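PDB 6VH5: prephenate dehydratase:Amino acid-binding ACT from Brucella abortus, which probably catalyses the decarboxylating dehydration of prephenate to phenylpyruvate in phenylalanine biosynthesis, and binds phenylalanine at its ACT domain. Local coordinates for residues T24-F29 with D47-P52; A68-I73 with V198-K203; P104-L109 with N185-E190; A207-D212 with E266-E271. All coordinates share one frame; numbering follows the deposited sequence.

Contact 1 (T24-F29 with D47-P52); sequences TNRISF and DMEPLP
R26, its chain bent at chi2 and chi3, lays its guanidinium across E49 and L51, a carboxylate over one face and a leucine over the other. OE1 of E49 stands 3.4 Å from NH1 of R26 but well away from the guanidinium plane, a salt bridge that is an electrostatic pairing rather than a directed bond. On the opposite face CD1 of L51 comes within 3.5 Å of R26 NH2.

I27, F29, P50 and P52 lie on the other side of the sheet. The F29 ring, with CG between the backbone N and the carbonyl carbon (chi1 70°), takes the CA of P52 over one face, 4.0 Å from its centroid, while its CE2 meets CB of P50 at 3.6 Å. CG2 of I27 packs on CB of M48, the two side chains crossing at about a right angle. Before the strands begin, the N25 amide donates from ND2 to D47 O (3.0 Å) in the carbonyl plane, on a lone pair.

Four backbone bonds, among them L51 N to I27 O (2.8 Å), tie the segments. This parallel ladder joins the two strands of a beta-alpha-beta unit, with helix 36-44 as the crossover.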
# COMPACT_ATOMS: atom_id res chain seq x y z
N THR A 24 -12.84 -5.80 -26.79
CA THR A 24 -13.83 -6.56 -26.04
C THR A 24 -14.83 -5.71 -25.27
O THR A 24 -15.78 -6.26 -24.72
CB THR A 24 -13.13 -7.51 -25.06
OG1 THR A 24 -12.61 -6.75 -23.95
CG2 THR A 24 -11.99 -8.23 -25.76
N ASN A 25 -14.63 -4.39 -25.18
CA ASN A 25 -15.52 -3.51 -24.42
C ASN A 25 -15.55 -3.87 -22.94
O ASN A 25 -16.47 -3.47 -22.22
CB ASN A 25 -16.95 -3.51 -24.99
CG ASN A 25 -17.77 -2.33 -24.50
OD1 ASN A 25 -17.45 -1.17 -24.77
ND2 ASN A 25 -18.83 -2.62 -23.78
N ARG A 26 -14.56 -4.61 -22.46
CA ARG A 26 -14.47 -4.99 -21.06
C ARG A 26 -13.41 -4.14 -20.36
O ARG A 26 -12.38 -3.81 -20.95
CB ARG A 26 -14.12 -6.48 -20.91
CG ARG A 26 -15.16 -7.43 -21.51
CD ARG A 26 -16.40 -7.49 -20.64
NE ARG A 26 -16.53 -8.78 -19.98
CZ ARG A 26 -17.14 -8.96 -18.82
NH1 ARG A 26 -17.67 -7.93 -18.18
NH2 ARG A 26 -17.21 -10.17 -18.29
N ILE A 27 -13.68 -3.79 -19.11
CA ILE A 27 -12.72 -3.09 -18.27
C ILE A 27 -12.53 -3.89 -16.99
O ILE A 27 -13.48 -4.09 -16.22
CB ILE A 27 -13.16 -1.65 -17.96
CG1 ILE A 27 -12.24 -1.04 -16.89
CG2 ILE A 27 -14.63 -1.58 -17.61
CD1 ILE A 27 -12.26 0.48 -16.85
N SER A 28 -11.31 -4.37 -16.76
CA SER A 28 -11.05 -5.20 -15.60
C SER A 28 -10.92 -4.36 -14.33
O SER A 28 -10.44 -3.23 -14.35
CB SER A 28 -9.78 -6.02 -15.81
OG SER A 28 -8.67 -5.19 -16.06
N PHE A 29 -11.34 -4.95 -13.21
CA PHE A 29 -11.12 -4.36 -11.90
C PHE A 29 -10.90 -5.48 -10.90
O PHE A 29 -11.34 -6.61 -11.10
CB PHE A 29 -12.30 -3.48 -11.47
CG PHE A 29 -13.56 -4.26 -11.14
CD1 PHE A 29 -13.85 -4.62 -9.83
CD2 PHE A 29 -14.44 -4.65 -12.14
CE1 PHE A 29 -15.00 -5.35 -9.53
CE2 PHE A 29 -15.59 -5.37 -11.84
CZ PHE A 29 -15.87 -5.72 -10.53
N ASP A 47 -20.55 2.83 -20.72
CA ASP A 47 -20.90 1.90 -21.78
C ASP A 47 -19.98 0.69 -21.86
O ASP A 47 -20.08 -0.08 -22.82
CB ASP A 47 -20.93 2.61 -23.14
CG ASP A 47 -21.97 3.71 -23.20
OD1 ASP A 47 -23.04 3.55 -22.57
OD2 ASP A 47 -21.73 4.72 -23.89
N MET A 48 -19.11 0.49 -20.88
CA MET A 48 -18.25 -0.68 -20.86
C MET A 48 -18.78 -1.71 -19.87
O MET A 48 -19.60 -1.41 -19.00
CB MET A 48 -16.81 -0.30 -20.52
CG MET A 48 -16.12 0.44 -21.65
SD MET A 48 -14.39 0.83 -21.29
CE MET A 48 -13.57 -0.64 -21.91
N GLU A 49 -18.31 -2.94 -20.02
CA GLU A 49 -18.76 -4.03 -19.17
C GLU A 49 -17.66 -4.37 -18.17
O GLU A 49 -16.60 -4.87 -18.58
CB GLU A 49 -19.14 -5.26 -20.00
CG GLU A 49 -20.07 -6.23 -19.29
CD GLU A 49 -20.32 -7.52 -20.08
OE1 GLU A 49 -20.77 -8.50 -19.45
OE2 GLU A 49 -20.06 -7.56 -21.30
N PRO A 50 -17.83 -4.08 -16.89
CA PRO A 50 -16.77 -4.39 -15.91
C PRO A 50 -16.48 -5.89 -15.85
O PRO A 50 -17.39 -6.72 -15.91
CB PRO A 50 -17.35 -3.87 -14.59
CG PRO A 50 -18.35 -2.82 -15.00
CD PRO A 50 -18.95 -3.33 -16.29
N LEU A 51 -15.20 -6.22 -15.71
CA LEU A 51 -14.74 -7.60 -15.67
C LEU A 51 -14.06 -7.88 -14.34
O LEU A 51 -12.88 -7.53 -14.15
CB LEU A 51 -13.78 -7.89 -16.84
CG LEU A 51 -13.11 -9.26 -16.86
CD1 LEU A 51 -14.13 -10.37 -16.70
CD2 LEU A 51 -12.30 -9.46 -18.16
N PRO A 52 -14.75 -8.53 -13.40
CA PRO A 52 -14.15 -8.75 -12.07
C PRO A 52 -12.97 -9.70 -12.13
O PRO A 52 -12.96 -10.68 -12.88
CB PRO A 52 -15.31 -9.36 -11.26
CG PRO A 52 -16.56 -9.09 -12.07
CD PRO A 52 -16.10 -9.10 -13.50

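Contact 2 (A68-I73 with V198-K203); sequences ADLAMI and VLSKNK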
# COMPACT_ATOMS: atom_id res chain seq x y z
N ALA A 68 -9.50 -7.71 -21.53
CA ALA A 68 -10.08 -6.41 -21.25
C ALA A 68 -9.32 -5.33 -22.00
O ALA A 68 -8.10 -5.40 -22.13
CB ALA A 68 -10.09 -6.12 -19.75
N ASP A 69 -10.06 -4.33 -22.48
CA ASP A 69 -9.43 -3.20 -23.15
C ASP A 69 -8.72 -2.28 -22.16
O ASP A 69 -7.67 -1.72 -22.50
CB ASP A 69 -10.48 -2.41 -23.92
CG ASP A 69 -11.22 -3.26 -24.93
OD1 ASP A 69 -10.71 -4.34 -25.29
OD2 ASP A 69 -12.32 -2.85 -25.35
N LEU A 70 -9.25 -2.14 -20.94
CA LEU A 70 -8.71 -1.23 -19.95
C LEU A 70 -8.78 -1.88 -18.57
O LEU A 70 -9.56 -2.82 -18.35
CB LEU A 70 -9.48 0.10 -19.89
CG LEU A 70 -9.68 0.97 -21.14
CD1 LEU A 70 -10.69 2.09 -20.84
CD2 LEU A 70 -8.34 1.54 -21.59
N ALA A 71 -8.02 -1.33 -17.63
CA ALA A 71 -8.07 -1.77 -16.25
C ALA A 71 -8.21 -0.57 -15.33
O ALA A 71 -7.56 0.46 -15.54
CB ALA A 71 -6.81 -2.57 -15.86
N MET A 72 -9.06 -0.71 -14.31
CA MET A 72 -9.34 0.35 -13.34
C MET A 72 -8.69 -0.04 -12.02
O MET A 72 -9.19 -0.91 -11.30
CB MET A 72 -10.84 0.57 -13.19
CG MET A 72 -11.23 1.67 -12.21
SD MET A 72 -11.03 3.37 -12.80
CE MET A 72 -12.39 3.51 -13.95
N ILE A 73 -7.59 0.64 -11.67
CA ILE A 73 -6.72 0.24 -10.57
C ILE A 73 -6.66 1.36 -9.55
O ILE A 73 -6.33 2.50 -9.89
CB ILE A 73 -5.30 -0.10 -11.06
CG1 ILE A 73 -5.34 -1.19 -12.14
CG2 ILE A 73 -4.42 -0.46 -9.86
CD1 ILE A 73 -6.02 -2.46 -11.70
N VAL A 198 -6.44 4.65 -14.94
CA VAL A 198 -6.94 3.80 -16.00
C VAL A 198 -5.75 3.32 -16.83
O VAL A 198 -5.00 4.13 -17.36
CB VAL A 198 -7.95 4.56 -16.87
CG1 VAL A 198 -8.65 3.63 -17.85
CG2 VAL A 198 -8.95 5.29 -15.97
N LEU A 199 -5.60 2.00 -16.96
CA LEU A 199 -4.44 1.42 -17.62
C LEU A 199 -4.81 0.85 -18.99
O LEU A 199 -5.95 0.42 -19.21
CB LEU A 199 -3.79 0.32 -16.77
CG LEU A 199 -3.35 0.79 -15.38
CD1 LEU A 199 -2.54 -0.30 -14.71
CD2 LEU A 199 -2.60 2.11 -15.40
N SER A 200 -3.83 0.84 -19.89
CA SER A 200 -4.03 0.33 -21.24
C SER A 200 -2.75 -0.35 -21.71
O SER A 200 -1.65 0.03 -21.32
CB SER A 200 -4.40 1.46 -22.21
OG SER A 200 -4.35 1.01 -23.56
N LYS A 201 -2.92 -1.32 -22.62
CA LYS A 201 -1.79 -2.04 -23.19
C LYS A 201 -1.10 -1.22 -24.26
O LYS A 201 0.11 -1.39 -24.49
CB LYS A 201 -2.28 -3.38 -23.76
CG LYS A 201 -1.23 -4.21 -24.53
CD LYS A 201 -1.91 -5.31 -25.36
CE LYS A 201 -0.94 -6.39 -25.83
NZ LYS A 201 -0.59 -7.34 -24.74
N ASN A 202 -1.83 -0.31 -24.89
CA ASN A 202 -1.35 0.49 -26.00
C ASN A 202 -1.24 1.95 -25.58
O ASN A 202 -2.09 2.45 -24.84
CB ASN A 202 -2.26 0.36 -27.21
CG ASN A 202 -2.22 -1.04 -27.80
OD1 ASN A 202 -3.22 -1.75 -27.78
ND2 ASN A 202 -1.05 -1.45 -28.28
N LYS A 203 -0.21 2.61 -26.08
CA LYS A 203 0.12 3.96 -25.67
C LYS A 203 -0.77 4.97 -26.39
O LYS A 203 -1.07 4.82 -27.58
CB LYS A 203 1.59 4.24 -25.98
CG LYS A 203 2.00 5.71 -26.14
CD LYS A 203 3.43 5.80 -26.70
CE LYS A 203 3.99 7.22 -26.68
NZ LYS A 203 5.48 7.25 -26.79
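A71 and L199 face each other as a hydrogen-bonded antiparallel pair. L199 N gives to A71 O at 2.9 Å, and A71 N returns a bond to L199 O at 3.1 Å. The same two carbonyls also receive CA-H...O contacts: L70 CA approaches L199 O at 3.3 Å, and V198 CA approaches A71 O at 3.4 Å. Each oxygen is therefore met by one N-H and one C-H from the facing strand.

Apolar contacts flank this polar core on both sides of the sheet. On the side bearing L70, M72 and V198, CD1 of L70 touches CG1 of V198 at 3.9 Å. V198 turns CG1 anti to its backbone N (chi1 -171°), beside the carbonyl carbon, which brings that methyl to the leucine; its other methyl, CG2, lies 4.2 Å from the sulfur SD of M72. On the side of A71 and L199, the two CB atoms approach loosely, and CD1 of L199 meets CG1 of I73 at 3.9 Å with the side chains nearly perpendicular. F60 of helix 56-64 covers I73 and L199 there, whereas F45 packs on L70 and V198 across the sheet.

The backbone bonds of the A71-L199 pair thus supply the polar part of the join, and the side chains that meet across it add apolar packing in a mostly buried setting.

Contact 3 (P104-L109 with N185-E190); sequences PIHFQL and NVEDSE
The H106 imidazole has the N185 amide over one face, with CG of N185 3.9 Å above the ring plane and displaced from the ring centre, and the E187 carboxylate at its edge. ND1 of H106 donates to OE1 of E187 at 2.6 Å, the oxygen lying close to the ring plane and met on the syn side, with ring and carboxylate planes 32° apart. The F107 ring receives CB of E187 near its edge.

The other carboxylate oxygen, OE2 of E187, accepts from F107 N at 3.0 Å, almost straight and from above the carboxylate plane. E187 thus grips a side chain and the following backbone N-H at once, which helps to fix the rotation of its carboxylate. Its CG sits between the backbone N and the carbonyl carbon (chi1 66°), and the bend at chi2 turns the acid back onto the 104-109 segment. I105 lies near T194, predicted to be essential for activity.

Q108 and N185 run side by side and exchange two bonds. OE1 of Q108 takes N185 N at 2.9 Å, and NE2 of Q108 reaches OD1 of N185 at 3.1 Å. V186 N bonds to F107 O at 3.0 Å, and CG1 of V186 rests on CB of L109 at 4.1 Å.

Strand 108-111 starts here, flanked in its sheet by strands 165-169 and 180-183; L168 packs on F107, L109 and V186. In the 185-190 loop the D188 carboxylate accepts from the backbone N of R134 and N135 at the start of helix 134-139.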
# COMPACT_ATOMS: atom_id res chain seq x y z
N PRO A 104 -15.36 9.48 -4.23
CA PRO A 104 -15.67 9.54 -2.79
C PRO A 104 -16.22 8.20 -2.30
O PRO A 104 -17.16 7.65 -2.87
CB PRO A 104 -16.73 10.64 -2.69
CG PRO A 104 -16.52 11.47 -3.94
CD PRO A 104 -16.10 10.49 -5.00
N ILE A 105 -15.60 7.68 -1.24
CA ILE A 105 -15.92 6.36 -0.69
C ILE A 105 -16.99 6.52 0.40
O ILE A 105 -16.80 7.28 1.36
CB ILE A 105 -14.67 5.68 -0.12
CG1 ILE A 105 -13.65 5.45 -1.23
CG2 ILE A 105 -15.01 4.36 0.54
CD1 ILE A 105 -14.25 4.77 -2.45
N HIS A 106 -18.10 5.81 0.25
CA HIS A 106 -19.19 5.83 1.23
C HIS A 106 -19.69 4.42 1.49
O HIS A 106 -19.70 3.57 0.59
CB HIS A 106 -20.34 6.73 0.77
CG HIS A 106 -19.98 8.18 0.68
ND1 HIS A 106 -19.48 8.89 1.75
CD2 HIS A 106 -20.00 9.04 -0.37
CE1 HIS A 106 -19.23 10.13 1.37
NE2 HIS A 106 -19.54 10.25 0.09
N PHE A 107 -20.14 4.19 2.72
CA PHE A 107 -20.70 2.92 3.15
C PHE A 107 -22.19 3.05 3.43
O PHE A 107 -22.63 4.01 4.07
CB PHE A 107 -20.02 2.40 4.42
CG PHE A 107 -18.72 1.75 4.17
CD1 PHE A 107 -17.54 2.42 4.40
CD2 PHE A 107 -18.67 0.44 3.70
CE1 PHE A 107 -16.34 1.82 4.16
CE2 PHE A 107 -17.47 -0.17 3.46
CZ PHE A 107 -16.29 0.52 3.69
N GLN A 108 -22.95 2.06 2.98
CA GLN A 108 -24.39 2.01 3.19
C GLN A 108 -24.74 0.79 4.03
O GLN A 108 -24.25 -0.31 3.77
CB GLN A 108 -25.13 1.96 1.85
CG GLN A 108 -24.53 2.85 0.77
CD GLN A 108 -24.67 4.33 1.08
OE1 GLN A 108 -25.40 4.72 1.99
NE2 GLN A 108 -23.96 5.16 0.33
N LEU A 109 -25.58 1.00 5.04
CA LEU A 109 -26.10 -0.09 5.86
C LEU A 109 -27.30 -0.68 5.13
O LEU A 109 -28.33 -0.01 4.96
CB LEU A 109 -26.46 0.41 7.26
CG LEU A 109 -27.21 -0.53 8.22
CD1 LEU A 109 -26.35 -1.72 8.66
CD2 LEU A 109 -27.66 0.27 9.45
N ASN A 185 -24.68 6.50 4.13
CA ASN A 185 -23.41 7.16 4.45
C ASN A 185 -23.08 7.07 5.94
O ASN A 185 -22.93 8.07 6.63
CB ASN A 185 -23.43 8.63 3.99
CG ASN A 185 -23.47 8.76 2.48
OD1 ASN A 185 -23.18 7.80 1.76
ND2 ASN A 185 -23.85 9.94 2.00
N VAL A 186 -22.99 5.83 6.42
CA VAL A 186 -22.92 5.59 7.86
C VAL A 186 -21.49 5.56 8.39
O VAL A 186 -21.29 5.33 9.60
CB VAL A 186 -23.61 4.26 8.22
CG1 VAL A 186 -25.03 4.25 7.67
CG2 VAL A 186 -22.80 3.09 7.70
N GLU A 187 -20.49 5.81 7.55
CA GLU A 187 -19.10 5.74 7.97
C GLU A 187 -18.76 6.83 8.99
O GLU A 187 -19.37 7.90 9.03
CB GLU A 187 -18.15 5.84 6.76
CG GLU A 187 -18.17 7.18 6.05
CD GLU A 187 -19.28 7.29 5.00
OE1 GLU A 187 -19.36 8.35 4.33
OE2 GLU A 187 -20.05 6.31 4.83
N ASP A 188 -17.78 6.52 9.84
CA ASP A 188 -17.33 7.41 10.91
C ASP A 188 -16.77 8.71 10.35
O ASP A 188 -17.35 9.78 10.56
CB ASP A 188 -16.27 6.70 11.76
CG ASP A 188 -16.84 5.53 12.55
OD1 ASP A 188 -16.05 4.66 12.99
OD2 ASP A 188 -18.08 5.44 12.69
N SER A 189 -15.67 8.62 9.62
CA SER A 189 -14.99 9.81 9.11
C SER A 189 -15.48 10.11 7.71
O SER A 189 -15.82 9.22 6.93
CB SER A 189 -13.47 9.62 9.10
OG SER A 189 -13.10 8.32 9.53
N GLU A 190 -15.49 11.39 7.38
CA GLU A 190 -15.83 11.79 6.03
C GLU A 190 -14.54 12.01 5.25
O GLU A 190 -13.43 11.81 5.75
CB GLU A 190 -16.72 13.03 6.04
CG GLU A 190 -16.33 14.11 7.02
CD GLU A 190 -17.45 15.11 7.20
OE1 GLU A 190 -17.16 16.32 7.37
OE2 GLU A 190 -18.62 14.68 7.15

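Contact 4 (A207-D212 with E266-E271); sequences ARPEND and EGHPEE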
# COMPACT_ATOMS: atom_id res chain seq x y z
N ALA A 207 -3.98 15.09 -26.15
CA ALA A 207 -3.46 16.18 -26.97
C ALA A 207 -2.97 17.32 -26.09
O ALA A 207 -3.48 17.56 -24.99
CB ALA A 207 -4.53 16.68 -27.94
N ARG A 208 -1.94 18.02 -26.58
CA ARG A 208 -1.35 19.15 -25.86
C ARG A 208 -2.40 20.23 -25.59
O ARG A 208 -3.09 20.65 -26.52
CB ARG A 208 -0.17 19.71 -26.65
CG ARG A 208 0.49 20.94 -26.01
CD ARG A 208 1.70 21.31 -26.82
NE ARG A 208 1.38 21.82 -28.15
CZ ARG A 208 1.55 21.11 -29.27
NH1 ARG A 208 2.03 19.88 -29.19
NH2 ARG A 208 1.25 21.63 -30.45
N PRO A 209 -2.50 20.72 -24.37
CA PRO A 209 -3.53 21.73 -24.05
C PRO A 209 -3.32 23.06 -24.76
O PRO A 209 -2.19 23.56 -24.88
CB PRO A 209 -3.41 21.88 -22.53
CG PRO A 209 -2.00 21.52 -22.25
CD PRO A 209 -1.69 20.39 -23.18
N GLU A 210 -4.42 23.63 -25.25
CA GLU A 210 -4.44 24.96 -25.84
C GLU A 210 -5.17 25.99 -25.00
O GLU A 210 -4.84 27.18 -25.08
CB GLU A 210 -5.10 24.90 -27.23
CG GLU A 210 -4.61 23.77 -28.10
CD GLU A 210 -3.95 24.26 -29.36
OE1 GLU A 210 -3.89 23.49 -30.35
OE2 GLU A 210 -3.49 25.42 -29.37
N ASN A 211 -6.14 25.58 -24.18
CA ASN A 211 -6.93 26.50 -23.37
C ASN A 211 -6.96 26.07 -21.92
O ASN A 211 -8.02 25.91 -21.31
CB ASN A 211 -8.35 26.61 -23.93
N ASP A 212 -5.77 25.88 -21.33
CA ASP A 212 -5.63 25.62 -19.90
C ASP A 212 -6.36 24.34 -19.49
O ASP A 212 -6.96 24.26 -18.42
CB ASP A 212 -6.11 26.82 -19.07
N GLU A 266 1.87 18.20 -13.52
CA GLU A 266 0.78 18.82 -14.27
C GLU A 266 1.41 19.54 -15.45
O GLU A 266 2.03 20.60 -15.30
CB GLU A 266 -0.02 19.75 -13.36
CG GLU A 266 -0.68 18.97 -12.21
CD GLU A 266 -1.48 19.83 -11.25
OE1 GLU A 266 -1.11 21.00 -10.98
OE2 GLU A 266 -2.51 19.32 -10.76
N GLY A 267 1.30 18.94 -16.62
CA GLY A 267 1.90 19.44 -17.83
C GLY A 267 1.95 18.35 -18.89
O GLY A 267 1.79 17.16 -18.61
N HIS A 268 2.14 18.79 -20.13
CA HIS A 268 2.26 17.99 -21.32
C HIS A 268 3.69 18.04 -21.85
O HIS A 268 4.31 19.11 -21.84
CB HIS A 268 1.29 18.49 -22.40
CG HIS A 268 1.16 17.56 -23.57
ND1 HIS A 268 2.14 17.41 -24.51
CD2 HIS A 268 0.16 16.72 -23.92
CE1 HIS A 268 1.75 16.52 -25.41
NE2 HIS A 268 0.55 16.09 -25.08
N PRO A 269 4.25 16.92 -22.31
CA PRO A 269 5.67 16.91 -22.71
C PRO A 269 6.02 17.85 -23.86
O PRO A 269 7.20 18.16 -24.05
CB PRO A 269 5.91 15.44 -23.11
CG PRO A 269 4.88 14.68 -22.36
CD PRO A 269 3.67 15.56 -22.32
N GLU A 270 5.04 18.27 -24.66
CA GLU A 270 5.28 19.20 -25.76
C GLU A 270 5.22 20.67 -25.34
O GLU A 270 5.62 21.54 -26.13
CB GLU A 270 4.30 18.91 -26.89
CG GLU A 270 4.84 17.86 -27.86
CD GLU A 270 3.76 16.99 -28.47
OE1 GLU A 270 2.68 17.51 -28.81
OE2 GLU A 270 4.00 15.77 -28.60
N GLU A 271 4.74 20.98 -24.14
CA GLU A 271 4.83 22.36 -23.67
C GLU A 271 6.28 22.71 -23.42
O GLU A 271 7.03 21.92 -22.83
CB GLU A 271 4.02 22.56 -22.38
CG GLU A 271 2.52 22.67 -22.59
CD GLU A 271 1.73 22.66 -21.29
OE1 GLU A 271 1.70 23.71 -20.60
OE2 GLU A 271 1.16 21.60 -20.96
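R208 sets its CA over a face of the H268 imidazole while its side chain runs on to E270. The CA of R208 stands 3.6 Å from the ring centroid, 19° off the normal, a CH-pi contact; CD of P269 covers the opposite face. With CG anti to the backbone N (chi1 177°), the arginine chain leaves fully extended until it bends at chi3, and there NH1 meets OE1 of E270 in a short salt bridge, modelled at 2.5 Å. It lies at the guanidinium edge, with the carboxylate turned 61° away from the guanidinium plane.

The H268 ring is pinned at both nitrogens: ND1 accepts from E270 N at 3.0 Å, close to the ring plane, and NE2 bonds to A206 O. CB of H268 touches CD of P209 at 3.6 Å. E271, with CG anti to the carbonyl carbon and an extended chain beyond it, brings OE2 to accept from H268 N at 3.1 Å.

H268 to E271 form a type I beta turn, closed by E271 N to H268 O, with E271 at the N-cap position of helix 272-283. The contact packs the linker ahead of strand 215-224 onto a strand-to-helix connection of the ACT domain's beta-alpha-beta-beta-alpha-beta fold.

In the fold
Contacts 1 and 2 lie in one five-stranded mixed sheet, their centres about 10 Å apart, and meet where strand 26-30 pairs with strand 70-77. Together they order four strands as 49-53, 26-30, 70-77 and 193-200. Contact 3, its centre about 29 Å from that of contact 2, falls in sequence between the two strands of contact 2 and pairs the two connections between this sheet and the second five-stranded one. Two such sheets give the prephenate dehydratase region its periplasmic-binding-protein-like, two-lobed build. Contact 4 comes last, its centre about 36 Å from that of contact 3, where the linker following strand 193-200 meets the ACT domain, consistent with a separate phenylalanine-binding, probably regulatory, domain.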